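Periplasmic protein (Legionella pneumophila subsp. pneumophila, PDB 4FGQ) is probably a calcium-dependent periplasmic cysteine protease of the transglutaminase-like (BTLCP, peptidase C93) family. Local coordinates at residues C86-A90 with H121-S125; I8-I13 with W31-D36. All coordinates share one frame. Where two conformers were deposited one is given. Residues are numbered along the deposited sequence.

Interaction 1 of 2, residues C86-A90 with H121-S125; sequences CEDFA and HMVLS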
# COMPACT_ATOMS: atom_id res chain seq x y z
N CYS A 86 3.55 -5.49 -6.76
CA CYS A 86 2.39 -4.60 -6.72
C CYS A 86 1.66 -4.67 -5.38
O CYS A 86 1.12 -3.67 -4.90
CB CYS A 86 1.42 -4.94 -7.86
SG CYS A 86 0.80 -6.65 -7.82
N GLU A 87 1.67 -5.85 -4.77
CA GLU A 87 1.00 -6.04 -3.49
C GLU A 87 1.77 -5.27 -2.42
O GLU A 87 1.18 -4.59 -1.57
CB GLU A 87 0.89 -7.54 -3.18
CG GLU A 87 0.24 -8.35 -4.33
CD GLU A 87 0.20 -9.85 -4.08
OE1 GLU A 87 1.01 -10.36 -3.28
OE2 GLU A 87 -0.65 -10.52 -4.70
N ASP A 88 3.10 -5.36 -2.47
CA ASP A 88 3.94 -4.65 -1.51
C ASP A 88 3.79 -3.13 -1.61
O ASP A 88 3.80 -2.44 -0.58
CB ASP A 88 5.41 -5.05 -1.67
CG ASP A 88 5.62 -6.56 -1.65
OD1 ASP A 88 4.89 -7.29 -0.94
OD2 ASP A 88 6.54 -7.04 -2.35
N PHE A 89 3.66 -2.60 -2.82
CA PHE A 89 3.43 -1.16 -3.00
C PHE A 89 2.11 -0.75 -2.34
O PHE A 89 2.03 0.28 -1.66
CB PHE A 89 3.34 -0.79 -4.49
CG PHE A 89 4.67 -0.54 -5.16
CD1 PHE A 89 5.59 -1.57 -5.36
CD2 PHE A 89 4.98 0.73 -5.65
CE1 PHE A 89 6.79 -1.34 -5.99
CE2 PHE A 89 6.19 0.96 -6.30
CZ PHE A 89 7.11 -0.08 -6.46
N ALA A 90 1.07 -1.55 -2.55
CA ALA A 90 -0.24 -1.21 -1.99
C ALA A 90 -0.22 -1.25 -0.47
O ALA A 90 -0.84 -0.41 0.20
CB ALA A 90 -1.31 -2.15 -2.55
N HIS A 121 -3.57 -8.42 -10.00
CA HIS A 121 -2.89 -7.15 -9.75
C HIS A 121 -3.48 -6.50 -8.52
O HIS A 121 -4.70 -6.39 -8.40
CB HIS A 121 -3.07 -6.22 -10.94
CG HIS A 121 -2.22 -4.99 -10.86
ND1 HIS A 121 -0.84 -5.04 -10.96
CD2 HIS A 121 -2.54 -3.69 -10.67
CE1 HIS A 121 -0.36 -3.81 -10.84
NE2 HIS A 121 -1.36 -2.98 -10.68
N MET A 122 -2.63 -6.04 -7.61
CA MET A 122 -3.09 -5.44 -6.36
C MET A 122 -2.93 -3.93 -6.43
O MET A 122 -1.90 -3.42 -6.91
CB MET A 122 -2.26 -5.98 -5.18
CG MET A 122 -2.81 -5.70 -3.79
SD MET A 122 -4.02 -6.95 -3.28
CE MET A 122 -3.01 -8.32 -2.74
N VAL A 123 -3.94 -3.22 -5.94
CA VAL A 123 -3.91 -1.76 -5.86
C VAL A 123 -4.41 -1.36 -4.48
O VAL A 123 -4.82 -2.21 -3.71
CB VAL A 123 -4.81 -1.10 -6.92
CG1 VAL A 123 -4.30 -1.46 -8.33
CG2 VAL A 123 -6.26 -1.55 -6.73
N LEU A 124 -4.38 -0.06 -4.19
CA LEU A 124 -5.00 0.45 -2.96
C LEU A 124 -6.22 1.26 -3.36
O LEU A 124 -6.11 2.16 -4.18
CB LEU A 124 -4.02 1.32 -2.18
CG LEU A 124 -4.58 2.01 -0.93
CD1 LEU A 124 -5.17 0.97 0.00
CD2 LEU A 124 -3.46 2.77 -0.23
N SER A 125 -7.38 0.91 -2.81
CA SER A 125 -8.61 1.64 -3.11
C SER A 125 -8.97 2.60 -1.98
O SER A 125 -8.97 2.21 -0.81
CB SER A 125 -9.77 0.66 -3.31
OG SER A 125 -9.57 -0.14 -4.47
O HOH W 1 0.12 -1.65 -6.49
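How a helix start fits a strand is well illustrated here: the first turn of helix 86-100 lies almost parallel to strand 119-126, the segment axes 12° apart and 6.7 Å at closest. The main knob, M122, drops its CB between C86 and E87, 4.1 Å from C86 SG and 3.5 Å from E87 CG, while M122 CG runs on to A90 CB at 4.0 Å. Small A90 fills the next hollow, its CB 3.7 Å from V123 O and 4.4 Å from L124 CB. The gap between the backbones is plugged by water 1, donating to C86 O (2.8 Å) and M122 O (2.7 Å). Where both segments start, M122 N donates to C86 SG (3.5 Å), and H121 ND1 stands 3.9 Å from that SG; H121 NE2 bonds D138. E87 and D88 are calcium ligands, though no ion is bound in this model. A cysteine at a helix N terminus facing a strand-borne histidine, itself paired with an aspartate, is consistent with the Cys-His-Asp triad of clan CA cysteine peptidases.

Interaction 2 of 2, residues I8-I13 with W31-D36; sequences ISVEKI and WGNLID
This is an apolar helix-to-helix contact at the N-terminal edge of the fold, where the extended I8-S9 and first turn of helix 10-17 rest on the C-terminal half of helix 22-38. I8 and S9 are in beta conformation (phi/psi -102/139 and -140/146); V10-I13 and W31-D36 are alpha helix. V10 lies opposite G32, their CA atoms 4.9 Å apart, close because G32 has no side chain: a CB there would come within 3.3 Å of I13 CG2. S9 is the N-cap, its OG (chi1 p) accepting from K12 N at 3.0 Å, and I13 N bonds S9 O at 3.0 Å. Flanking this cap, I8 CG2 meets I13 CD1 at 3.6 Å, the hydrophobic staple of a capped helix start, extended across to the neighbouring helix. I13 (chi1 m, chi2 t) sets CD1 over the W31 six-membered ring, 3.6 Å from its centroid in a CH-pi contact, and 3.5 Å from I35 CD1. W31 takes chi1 t, and its NE1 bonds T96. I8 (m, m) places CD1 3.6 Å from W31 CH2 and CG2 3.7 Å from I35 CD1. V10 (t) directs CG2 to I35 CG2 at 3.6 Å, with CG1 3.3 Å from D36 OD2 at the margin.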
# COMPACT_ATOMS: atom_id res chain seq x y z
N ILE A 8 2.49 2.56 12.11
CA ILE A 8 3.72 3.15 11.64
C ILE A 8 3.83 4.48 12.39
O ILE A 8 2.82 5.15 12.59
CB ILE A 8 3.68 3.37 10.12
CG1 ILE A 8 3.74 2.02 9.40
CG2 ILE A 8 4.83 4.24 9.68
CD1 ILE A 8 5.03 1.26 9.63
N SER A 9 5.02 4.84 12.85
CA SER A 9 5.19 6.11 13.52
C SER A 9 6.50 6.75 13.10
O SER A 9 7.48 6.05 12.84
CB SER A 9 5.13 5.95 15.04
OG SER A 9 6.39 5.63 15.58
N VAL A 10 6.50 8.08 13.01
CA VAL A 10 7.70 8.80 12.62
C VAL A 10 8.83 8.51 13.60
O VAL A 10 9.99 8.42 13.22
CB VAL A 10 7.44 10.32 12.50
CG1 VAL A 10 8.74 11.11 12.36
CG2 VAL A 10 6.54 10.61 11.32
N GLU A 11 8.48 8.32 14.87
CA GLU A 11 9.50 8.07 15.88
C GLU A 11 10.15 6.70 15.70
O GLU A 11 11.37 6.57 15.81
CB GLU A 11 8.92 8.25 17.29
CG GLU A 11 8.46 9.68 17.60
CD GLU A 11 7.18 10.07 16.87
OE1 GLU A 11 6.32 9.19 16.65
OE2 GLU A 11 7.04 11.26 16.51
N LYS A 12 9.35 5.68 15.39
CA LYS A 12 9.89 4.34 15.14
C LYS A 12 10.74 4.36 13.88
O LYS A 12 11.78 3.70 13.80
CB LYS A 12 8.77 3.29 14.99
CG LYS A 12 8.03 2.95 16.28
CD LYS A 12 7.22 1.65 16.13
CE LYS A 12 6.64 1.20 17.47
NZ LYS A 12 6.44 -0.27 17.55
N ILE A 13 10.29 5.12 12.89
CA ILE A 13 11.00 5.23 11.62
C ILE A 13 12.37 5.90 11.77
O ILE A 13 13.36 5.44 11.19
CB ILE A 13 10.16 5.98 10.58
CG1 ILE A 13 8.93 5.15 10.20
CG2 ILE A 13 10.98 6.27 9.34
CD1 ILE A 13 7.99 5.86 9.27
N TRP A 31 10.92 8.59 4.32
CA TRP A 31 9.60 8.05 4.66
C TRP A 31 9.05 8.78 5.89
O TRP A 31 7.88 9.18 5.91
CB TRP A 31 9.75 6.56 4.94
CG TRP A 31 8.49 5.81 5.21
CD1 TRP A 31 7.22 6.14 4.83
CD2 TRP A 31 8.39 4.58 5.93
NE1 TRP A 31 6.33 5.18 5.28
CE2 TRP A 31 7.03 4.22 5.95
CE3 TRP A 31 9.33 3.75 6.55
CZ2 TRP A 31 6.58 3.05 6.58
CZ3 TRP A 31 8.88 2.59 7.17
CH2 TRP A 31 7.52 2.26 7.18
N GLY A 32 9.88 8.93 6.91
CA GLY A 32 9.48 9.64 8.11
C GLY A 32 9.15 11.10 7.81
O GLY A 32 8.15 11.63 8.32
N ASN A 33 9.98 11.75 7.00
CA ASN A 33 9.72 13.14 6.63
C ASN A 33 8.42 13.27 5.84
O ASN A 33 7.67 14.23 6.02
CB ASN A 33 10.90 13.75 5.86
CG ASN A 33 12.13 13.95 6.74
OD1 ASN A 33 12.05 13.95 7.97
ND2 ASN A 33 13.29 14.13 6.10
N LEU A 34 8.14 12.29 4.97
CA LEU A 34 6.89 12.26 4.21
C LEU A 34 5.70 12.25 5.15
O LEU A 34 4.76 13.06 5.01
CB LEU A 34 6.84 11.02 3.30
CG LEU A 34 5.52 10.76 2.56
CD1 LEU A 34 5.41 11.68 1.36
CD2 LEU A 34 5.42 9.30 2.12
N ILE A 35 5.72 11.33 6.12
CA ILE A 35 4.61 11.22 7.07
C ILE A 35 4.43 12.52 7.84
O ILE A 35 3.31 13.02 7.95
CB ILE A 35 4.78 10.03 8.03
CG1 ILE A 35 4.64 8.71 7.25
CG2 ILE A 35 3.74 10.07 9.13
CD1 ILE A 35 5.10 7.49 8.01
N ASP A 36 5.52 13.08 8.36
CA ASP A 36 5.43 14.34 9.09
C ASP A 36 4.84 15.46 8.24
O ASP A 36 4.03 16.26 8.72
CB ASP A 36 6.81 14.76 9.60
CG ASP A 36 7.08 14.29 11.02
OD1 ASP A 36 6.12 13.94 11.73
OD2 ASP A 36 8.27 14.28 11.43

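Read from the N terminus, the example has two closures in series, neither nested nor crossed. Interaction 2 closes first: after helix 10-17 the chain turns and helix 22-38 comes back past its start. The chain then passes through helix 43-55 and D69, Y71 and D85 of the calcium site, whose last two ligands, E87 and D88, fall within interaction 1 itself; that contact spans 30 residues, through strand 107-114 to strand 119-126. The centres of interactions 1 and 2 are about 21 Å apart, their nearest atoms about 9 Å. Helix 86-100 mediates between them: its start meets the antiparallel sheet, while F95, T96 and V100 further along touch I8, W31 and I35 of the helical side.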